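Local coordinates for mundticin KS immunity protein (Enterococcus mundtii, PDB 2ZRR) that probably protects the bacteriocin-producing cell from its own mundticin KS, at residues E71-S74 with V75-L79. Numbering follows the deposited sequence.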
loop_
_atom_site.group_PDB
_atom_site.type_symbol
_atom_site.label_atom_id
_atom_site.label_comp_id
_atom_site.label_asym_id
_atom_site.label_seq_id
_atom_site.Cartn_x
_atom_site.Cartn_y
_atom_site.Cartn_z
ATOM N N GLU A 71 -3.506 -14.078 4.258
ATOM C CA GLU A 71 -2.346 -14.618 4.983
ATOM C C GLU A 71 -2.505 -14.654 6.506
ATOM O O GLU A 71 -3.040 -13.731 7.097
ATOM C CB GLU A 71 -1.100 -13.807 4.632
ATOM C CG GLU A 71 -0.202 -14.434 3.577
ATOM C CD GLU A 71 1.005 -13.567 3.245
ATOM O OE1 GLU A 71 1.514 -12.856 4.143
ATOM O OE2 GLU A 71 1.450 -13.589 2.079
ATOM N N GLY A 72 -2.021 -15.714 7.143
ATOM C CA GLY A 72 -2.147 -15.808 8.580
ATOM C C GLY A 72 -1.105 -14.988 9.325
ATOM O O GLY A 72 -0.986 -15.064 10.552
ATOM N N THR A 73 -0.348 -14.204 8.573
ATOM C CA THR A 73 0.704 -13.372 9.135
ATOM C C THR A 73 0.168 -12.159 9.902
ATOM O O THR A 73 -1.001 -11.790 9.782
ATOM C CB THR A 73 1.633 -12.857 8.028
ATOM O OG1 THR A 73 0.845 -12.265 6.989
ATOM C CG2 THR A 73 2.463 -14.010 7.431
ATOM N N SER A 74 1.046 -11.545 10.687
ATOM C CA SER A 74 0.715 -10.363 11.478
ATOM C C SER A 74 0.796 -9.124 10.601
ATOM O O SER A 74 1.500 -9.110 9.584
ATOM C CB SER A 74 1.720 -10.203 12.613
ATOM O OG SER A 74 2.901 -9.613 12.095
ATOM N N VAL A 75 0.096 -8.067 11.003
ATOM C CA VAL A 75 0.133 -6.833 10.228
ATOM C C VAL A 75 1.553 -6.253 10.111
ATOM O O VAL A 75 1.987 -5.889 9.012
ATOM C CB VAL A 75 -0.842 -5.769 10.814
ATOM C CG1 VAL A 75 -0.416 -4.361 10.387
ATOM C CG2 VAL A 75 -2.270 -6.048 10.320
ATOM N N PRO A 76 2.295 -6.153 11.233
ATOM C CA PRO A 76 3.661 -5.600 11.131
ATOM C C PRO A 76 4.596 -6.359 10.169
ATOM O O PRO A 76 5.399 -5.746 9.467
ATOM C CB PRO A 76 4.181 -5.616 12.570
ATOM C CG PRO A 76 2.950 -5.767 13.442
ATOM C CD PRO A 76 1.927 -6.500 12.618
ATOM N N LEU A 77 4.488 -7.686 10.134
ATOM C CA LEU A 77 5.331 -8.490 9.246
ATOM C C LEU A 77 5.032 -8.227 7.772
ATOM O O LEU A 77 5.949 -8.004 6.972
ATOM C CB LEU A 77 5.137 -9.982 9.530
ATOM C CG LEU A 77 5.653 -10.920 8.432
ATOM C CD1 LEU A 77 7.115 -10.619 8.138
ATOM C CD2 LEU A 77 5.483 -12.357 8.875
ATOM N N VAL A 78 3.743 -8.258 7.423
ATOM C CA VAL A 78 3.285 -8.032 6.049
ATOM C C VAL A 78 3.617 -6.635 5.554
ATOM O O VAL A 78 4.102 -6.466 4.441
ATOM C CB VAL A 78 1.752 -8.235 5.926
ATOM C CG1 VAL A 78 1.226 -7.517 4.694
ATOM C CG2 VAL A 78 1.425 -9.709 5.828
ATOM N N LEU A 79 3.348 -5.637 6.392
ATOM C CA LEU A 79 3.605 -4.243 6.047
ATOM C C LEU A 79 5.079 -3.881 5.985
ATOM O O LEU A 79 5.473 -3.009 5.214
ATOM C CB LEU A 79 2.904 -3.327 7.038
ATOM C CG LEU A 79 1.394 -3.289 6.852
ATOM C CD1 LEU A 79 0.753 -2.548 8.004
ATOM C CD2 LEU A 79 1.081 -2.632 5.523
#
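Ser74 and Val78 are joined through the backbone where the loop 71-74 runs into helix 75-90: Val78 N gives a nearly straight hydrogen bond (173°) to Ser74 O at 3.2 Å, and Leu79 N follows with the next helical bond to Val75 O. The first-turn amides have no helical carbonyl four residues back, and the short side chain of Ser74 can bring its hydroxyl to one of them: its OG takes the N-H of Leu77 at 3.2 Å, a capping bond. A chi1 of 80° turns OG back over the turn, where it also lies 3.3 Å from Pro76 CD. Proline suits the first turn, since its nitrogen has no hydrogen to satisfy and its ring favours helical phi. Beside the cap, Thr73 and Leu77 cross at about a right angle, and Thr73 CG2 meets Leu77 CD2 at 3.7 Å; leucine suits this place by offering a branch end to the threonine methyl. Val78, compact and branched, is buried against Tyr64 and Leu68 of helix 55-70. Thr73 O accepts a hydrogen bond from Arg34 NH2, tying the loop to helix 33-48. Ser74 is thus the N-cap of helix 75-90, at a short loop joining two helices of the antiparallel four-helix bundle.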